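Local coordinates for protein cellulosomal scaffoldin (PDB 2XBT) that probably binds cellulose through this family 3b carbohydrate-binding module, one domain of a large secreted scaffold protein of the cellulosome, at residues Asn24-Asn29 with Ile47-Thr52; Ser38-Ser43 with Val148-Ala153. All coordinates share one frame; numbering follows the deposited sequence.

Contact 1 (Asn24-Asn29 with Ile47-Thr52); sequences NQIYMN and IRYFYT. Unlike the reference sequence in segment 24-29: Y27 (reference Cys). With NO3 (nitrate ion), chain B.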
loop_
_atom_site.group_PDB
_atom_site.type_symbol
_atom_site.label_atom_id
_atom_site.label_comp_id
_atom_site.label_asym_id
_atom_site.label_seq_id
_atom_site.Cartn_x
_atom_site.Cartn_y
_atom_site.Cartn_z
ATOM N N ASN A 24 -8.868 -9.290 12.795
ATOM C CA ASN A 24 -10.110 -8.517 12.760
ATOM C C ASN A 24 -10.161 -7.496 11.616
ATOM O O ASN A 24 -11.234 -7.052 11.213
ATOM C CB ASN A 24 -10.371 -7.836 14.106
ATOM C CG ASN A 24 -9.350 -6.748 14.438
ATOM O OD1 ASN A 24 -8.158 -6.860 14.131
ATOM N ND2 ASN A 24 -9.823 -5.689 15.093
ATOM N N GLN A 25 -8.997 -7.131 11.099
ATOM C CA GLN A 25 -8.924 -6.168 9.998
ATOM C C GLN A 25 -7.585 -6.297 9.302
ATOM O O GLN A 25 -6.671 -6.918 9.831
ATOM C CB GLN A 25 -9.105 -4.744 10.532
ATOM C CG GLN A 25 -8.168 -4.392 11.677
ATOM C CD GLN A 25 -8.647 -3.177 12.482
ATOM O OE1 GLN A 25 -9.411 -2.342 11.992
ATOM N NE2 GLN A 25 -8.206 -3.094 13.729
ATOM N N ILE A 26 -7.467 -5.726 8.106
ATOM C CA ILE A 26 -6.190 -5.721 7.420
ATOM C C ILE A 26 -5.384 -4.516 7.881
ATOM O O ILE A 26 -5.896 -3.396 7.850
ATOM C CB ILE A 26 -6.366 -5.614 5.887
ATOM C CG1 ILE A 26 -7.297 -6.720 5.369
ATOM C CG2 ILE A 26 -5.023 -5.678 5.206
ATOM C CD1 ILE A 26 -7.539 -6.644 3.854
ATOM N N TYR A 27 -4.135 -4.741 8.291
ATOM C CA TYR A 27 -3.236 -3.643 8.653
ATOM C C TYR A 27 -2.232 -3.373 7.549
ATOM O O TYR A 27 -1.596 -4.307 7.046
ATOM C CB TYR A 27 -2.479 -3.947 9.934
ATOM C CG TYR A 27 -3.371 -4.079 11.131
ATOM C CD1 TYR A 27 -3.565 -3.011 11.999
ATOM C CD2 TYR A 27 -4.030 -5.270 11.388
ATOM C CE1 TYR A 27 -4.397 -3.132 13.098
ATOM C CE2 TYR A 27 -4.855 -5.406 12.486
ATOM C CZ TYR A 27 -5.041 -4.335 13.332
ATOM O OH TYR A 27 -5.865 -4.474 14.420
ATOM N N MET A 28 -2.081 -2.101 7.195
ATOM C CA MET A 28 -1.123 -1.680 6.185
ATOM C C MET A 28 -0.340 -0.484 6.687
ATOM O O MET A 28 -0.860 0.622 6.708
ATOM C CB MET A 28 -1.848 -1.234 4.914
ATOM C CG MET A 28 -2.394 -2.343 4.047
ATOM S SD MET A 28 -3.674 -1.647 2.972
ATOM C CE MET A 28 -4.891 -1.300 4.217
ATOM N N ASN A 29 0.907 -0.700 7.072
ATOM C CA ASN A 29 1.762 0.404 7.460
ATOM C C ASN A 29 2.903 0.466 6.480
ATOM O O ASN A 29 3.659 -0.497 6.324
ATOM C CB ASN A 29 2.312 0.198 8.860
ATOM C CG ASN A 29 1.228 -0.001 9.882
ATOM O OD1 ASN A 29 0.270 0.769 9.954
ATOM N ND2 ASN A 29 1.371 -1.046 10.688
ATOM N N ILE A 47 -0.946 3.111 -4.691
ATOM C CA ILE A 47 -0.472 1.870 -4.108
ATOM C C ILE A 47 -1.597 0.865 -4.190
ATOM O O ILE A 47 -2.747 1.214 -3.935
ATOM C CB ILE A 47 -0.077 2.090 -2.658
ATOM C CG1 ILE A 47 1.079 3.085 -2.604
ATOM C CG2 ILE A 47 0.348 0.756 -2.003
ATOM C CD1 ILE A 47 1.395 3.577 -1.199
ATOM N N ARG A 48 -1.286 -0.373 -4.569
ATOM C CA ARG A 48 -2.335 -1.390 -4.623
ATOM C C ARG A 48 -1.996 -2.553 -3.726
ATOM O O ARG A 48 -0.885 -3.085 -3.763
ATOM C CB ARG A 48 -2.556 -1.896 -6.050
ATOM C CG ARG A 48 -3.023 -0.808 -7.005
ATOM C CD ARG A 48 -3.196 -1.347 -8.423
ATOM N NE ARG A 48 -3.853 -0.350 -9.253
ATOM C CZ ARG A 48 -4.358 -0.563 -10.462
ATOM N NH1 ARG A 48 -4.307 -1.764 -11.019
ATOM N NH2 ARG A 48 -4.935 0.438 -11.113
ATOM N N TYR A 49 -2.979 -2.939 -2.921
ATOM C CA TYR A 49 -2.890 -4.077 -2.031
ATOM C C TYR A 49 -3.946 -5.031 -2.546
ATOM O O TYR A 49 -5.123 -4.688 -2.581
ATOM C CB TYR A 49 -3.251 -3.651 -0.611
ATOM C CG TYR A 49 -3.075 -4.726 0.441
ATOM C CD1 TYR A 49 -1.929 -4.771 1.233
ATOM C CD2 TYR A 49 -4.064 -5.682 0.663
ATOM C CE1 TYR A 49 -1.767 -5.745 2.213
ATOM C CE2 TYR A 49 -3.912 -6.665 1.640
ATOM C CZ TYR A 49 -2.762 -6.691 2.410
ATOM O OH TYR A 49 -2.584 -7.645 3.397
ATOM N N PHE A 50 -3.508 -6.214 -2.958
ATOM C CA PHE A 50 -4.372 -7.161 -3.661
ATOM C C PHE A 50 -4.908 -8.195 -2.694
ATOM O O PHE A 50 -4.176 -8.677 -1.826
ATOM C CB PHE A 50 -3.596 -7.855 -4.760
ATOM C CG PHE A 50 -2.978 -6.893 -5.747
ATOM C CD1 PHE A 50 -3.714 -6.442 -6.829
ATOM C CD2 PHE A 50 -1.675 -6.463 -5.586
ATOM C CE1 PHE A 50 -3.160 -5.556 -7.751
ATOM C CE2 PHE A 50 -1.101 -5.560 -6.502
ATOM C CZ PHE A 50 -1.858 -5.121 -7.586
ATOM N N TYR A 51 -6.181 -8.532 -2.851
ATOM C CA TYR A 51 -6.841 -9.398 -1.880
ATOM C C TYR A 51 -8.008 -10.151 -2.502
ATOM O O TYR A 51 -8.400 -9.900 -3.635
ATOM C CB TYR A 51 -7.347 -8.584 -0.677
ATOM C CG TYR A 51 -8.527 -7.683 -1.004
ATOM C CD1 TYR A 51 -9.822 -8.083 -0.730
ATOM C CD2 TYR A 51 -8.338 -6.425 -1.594
ATOM C CE1 TYR A 51 -10.908 -7.262 -1.024
ATOM C CE2 TYR A 51 -9.416 -5.600 -1.895
ATOM C CZ TYR A 51 -10.695 -6.028 -1.605
ATOM O OH TYR A 51 -11.775 -5.229 -1.894
ATOM N N THR A 52 -8.574 -11.064 -1.725
ATOM C CA THR A 52 -9.653 -11.906 -2.203
ATOM C C THR A 52 -10.890 -11.599 -1.400
ATOM O O THR A 52 -10.859 -11.585 -0.164
ATOM C CB THR A 52 -9.334 -13.394 -2.017
ATOM O OG1 THR A 52 -8.257 -13.764 -2.878
ATOM C CG2 THR A 52 -10.571 -14.245 -2.335
HETATM N N NO3 B . -5.375 -0.567 -14.317
HETATM O O1 NO3 B . -4.660 0.460 -14.942
HETATM O O2 NO3 B . -6.630 -0.298 -13.751
HETATM O O3 NO3 B . -4.830 -1.857 -14.264
HETATM O O HOH W 1 -1.185 -6.891 5.683
#
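The hydroxyl oxygen of Y49 accepts a hydrogen bond from a water 2.8 Å away, while the methyl CG2 of I26 packs against that same OH at 3.6 Å. The water donates a second time, to the backbone O of Y27 at 3.0 Å, bridging strands of the two facing sheets of this family 3 β-sandwich. No direct hydrogen bond joins the segments. The long tyrosine suits this place because it can span the gap between sheets and bring a polar end near enough to the opposite backbone for one water to bridge the rest. Its CG stands anti to the backbone N (chi1 -175°), which sends the ring across toward 24-29.

Two apolar side chains share that ring. Branched I26 offers its methyl CG2 to the phenol end, near CZ and OH. M28 lies along the CD1 side, CG 3.7 Å from CD1 of Y49, with SD further back toward CG and CB of the tyrosine. Unbranched and flexible, the methionine can lay both CG and its polarisable sulfur against the ring: the chain bends at chi3, and SD sits 4.4 Å from the centroid of the Y49 ring, 30° off the normal, an oblique Met-aromatic contact. Y61 and V117 touch M28 from its own sheet, and I89 touches Y49 from the other.

Away from this interior, Q25 NE2 donates to Y27 OH at 2.8 Å; Y27 replaces a cysteine of the reference sequence. On the far side of 47-52, R48 holds a nitrate, probably from the crystallisation liquor, by two weak bonds from NH1 and NH2, the latter 3.2 Å from nitrate O2. Its NE forms a salt bridge with E90.

Chemically, this is apolar packing around one ring, and the hydroxyl oxygen of a buried tyrosine can still be met by water.

Contact 2 (Ser38-Ser43 with Val148-Ala153); sequences STYDLS and VYYNGA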
loop_
_atom_site.group_PDB
_atom_site.type_symbol
_atom_site.label_atom_id
_atom_site.label_comp_id
_atom_site.label_asym_id
_atom_site.label_seq_id
_atom_site.Cartn_x
_atom_site.Cartn_y
_atom_site.Cartn_z
ATOM N N SER A 38 16.166 12.877 -7.420
ATOM C CA SER A 38 14.933 13.434 -7.978
ATOM C C SER A 38 13.927 13.805 -6.894
ATOM O O SER A 38 14.099 13.456 -5.729
ATOM C CB SER A 38 14.279 12.421 -8.908
ATOM O OG SER A 38 15.185 11.980 -9.903
ATOM N N THR A 39 12.866 14.505 -7.279
ATOM C CA THR A 39 11.747 14.723 -6.380
ATOM C C THR A 39 10.538 14.110 -7.042
ATOM O O THR A 39 10.447 14.060 -8.271
ATOM C CB THR A 39 11.447 16.209 -6.157
ATOM O OG1 THR A 39 10.930 16.761 -7.367
ATOM C CG2 THR A 39 12.701 16.969 -5.712
ATOM N N TYR A 40 9.619 13.610 -6.225
ATOM C CA TYR A 40 8.426 12.953 -6.731
ATOM C C TYR A 40 7.167 13.611 -6.144
ATOM O O TYR A 40 7.111 13.917 -4.957
ATOM C CB TYR A 40 8.465 11.463 -6.371
ATOM C CG TYR A 40 9.518 10.675 -7.121
ATOM C CD1 TYR A 40 9.262 10.196 -8.396
ATOM C CD2 TYR A 40 10.759 10.424 -6.565
ATOM C CE1 TYR A 40 10.216 9.464 -9.099
ATOM C CE2 TYR A 40 11.717 9.701 -7.256
ATOM C CZ TYR A 40 11.438 9.230 -8.524
ATOM O OH TYR A 40 12.395 8.513 -9.202
ATOM N N ASP A 41 6.162 13.802 -6.990
ATOM C CA ASP A 41 4.892 14.402 -6.596
ATOM C C ASP A 41 3.973 13.312 -6.048
ATOM O O ASP A 41 3.574 12.408 -6.787
ATOM C CB ASP A 41 4.244 15.034 -7.831
ATOM C CG ASP A 41 2.975 15.799 -7.510
ATOM O OD1 ASP A 41 2.451 15.664 -6.381
ATOM O OD2 ASP A 41 2.494 16.540 -8.403
ATOM N N LEU A 42 3.627 13.403 -4.768
ATOM C CA LEU A 42 2.825 12.358 -4.147
ATOM C C LEU A 42 1.452 12.199 -4.784
ATOM O O LEU A 42 0.859 11.126 -4.704
ATOM C CB LEU A 42 2.681 12.572 -2.646
ATOM C CG LEU A 42 3.950 12.361 -1.829
ATOM C CD1 LEU A 42 3.650 12.668 -0.376
ATOM C CD2 LEU A 42 4.437 10.919 -1.994
ATOM N N SER A 43 0.948 13.253 -5.419
ATOM C CA SER A 43 -0.374 13.167 -6.053
ATOM C C SER A 43 -0.369 12.201 -7.237
ATOM O O SER A 43 -1.431 11.813 -7.740
ATOM C CB SER A 43 -0.854 14.547 -6.505
ATOM O OG SER A 43 -0.149 14.980 -7.658
ATOM N N VAL A 148 3.469 -0.367 -6.245
ATOM C CA VAL A 148 3.448 1.091 -6.250
ATOM C C VAL A 148 3.599 1.600 -7.686
ATOM O O VAL A 148 4.427 1.090 -8.444
ATOM C CB VAL A 148 4.607 1.642 -5.451
ATOM C CG1 VAL A 148 4.498 3.180 -5.366
ATOM C CG2 VAL A 148 4.652 1.011 -4.054
ATOM N N TYR A 149 2.790 2.587 -8.048
ATOM C CA TYR A 149 2.813 3.151 -9.394
ATOM C C TYR A 149 3.080 4.646 -9.332
ATOM O O TYR A 149 2.657 5.319 -8.398
ATOM C CB TYR A 149 1.485 2.916 -10.084
ATOM C CG TYR A 149 1.105 1.453 -10.134
ATOM C CD1 TYR A 149 1.264 0.715 -11.296
ATOM C CD2 TYR A 149 0.613 0.810 -9.005
ATOM C CE1 TYR A 149 0.913 -0.622 -11.344
ATOM C CE2 TYR A 149 0.272 -0.522 -9.039
ATOM C CZ TYR A 149 0.422 -1.229 -10.205
ATOM O OH TYR A 149 0.074 -2.552 -10.221
ATOM N N TYR A 150 3.765 5.162 -10.347
ATOM C CA TYR A 150 3.954 6.595 -10.461
ATOM C C TYR A 150 3.404 7.020 -11.811
ATOM O O TYR A 150 3.879 6.567 -12.850
ATOM C CB TYR A 150 5.422 6.959 -10.317
ATOM C CG TYR A 150 5.630 8.440 -10.141
ATOM C CD1 TYR A 150 5.379 9.051 -8.922
ATOM C CD2 TYR A 150 6.055 9.229 -11.201
ATOM C CE1 TYR A 150 5.560 10.403 -8.752
ATOM C CE2 TYR A 150 6.237 10.590 -11.041
ATOM C CZ TYR A 150 5.996 11.166 -9.821
ATOM O OH TYR A 150 6.174 12.528 -9.661
ATOM N N ASN A 151 2.369 7.853 -11.791
ATOM C CA ASN A 151 1.627 8.150 -13.002
ATOM C C ASN A 151 1.138 6.909 -13.732
ATOM O O ASN A 151 1.086 6.884 -14.966
ATOM C CB ASN A 151 2.486 8.982 -13.948
ATOM C CG ASN A 151 2.044 10.409 -14.004
ATOM O OD1 ASN A 151 1.153 10.819 -13.261
ATOM N ND2 ASN A 151 2.662 11.185 -14.882
ATOM N N GLY A 152 0.800 5.870 -12.983
ATOM C CA GLY A 152 0.272 4.667 -13.592
ATOM C C GLY A 152 1.320 3.664 -14.043
ATOM O O GLY A 152 0.971 2.572 -14.493
ATOM N N ALA A 153 2.597 4.018 -13.928
ATOM C CA ALA A 153 3.667 3.098 -14.278
ATOM C C ALA A 153 4.219 2.395 -13.043
ATOM O O ALA A 153 4.557 3.033 -12.048
ATOM C CB ALA A 153 4.779 3.826 -15.003
#
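Y40 and Y150 form an edge-to-face (T-shaped) aromatic pair, joining the short strand 40-41 to the 147-150/153-156 β-hairpin at the surface of the sandwich. Their planes stand at 85° with centroids 5.2 Å apart. The edge of Y40 points at Y150, its CD1 lying over one face, toward the rim, 3.7 Å from CZ of Y150. Beyond the pair, Y40 OH bonds to the backbone N of D9.

The polar link is a single bond: D41 N donates to Y150 OH at 3.0 Å and 163°, reaching the hydroxyl near the ring plane. CG of Y150 lies anti to its own backbone N (chi1 -168°), which carries the phenol out to D41. A leucine in place of Y150 would probably leave the D41 amide without this acceptor and the Y40 edge without a face to rest on.

Backbone geometry shapes both ends. A type I' turn from Y150 to A153 closes the hairpin, and G152 fits because a CB there would collide with the preceding carbonyl. In 38-43, D41 makes an Asx turn, its OD1 accepting from S43 N at 3.0 Å, from above the carboxylate plane.

Overall arrangement
Contacts 1 and 2 have centres 20 Å apart, yet one segment of each lies in the same sheet, strands 45-51 and 147-150 being antiparallel neighbours. Contact 1 is buried between the two sheets, its centre about 7 Å from the centre of the chain; contact 2 lies further out, its centre about 13 Å from that point. Their segments alternate along the sequence, strand 22-34 leading to 40-41 and that to 45-51. The two meet where R48 CD packs 3.6 Å from CE2 of Y149, and the same two residues make a cation-pi pair. The nitrate sits beyond, at the guanidinium end of R48, and is no evidence of a sugar site. F50 CZ also lies 4.2 Å from Y149 OH.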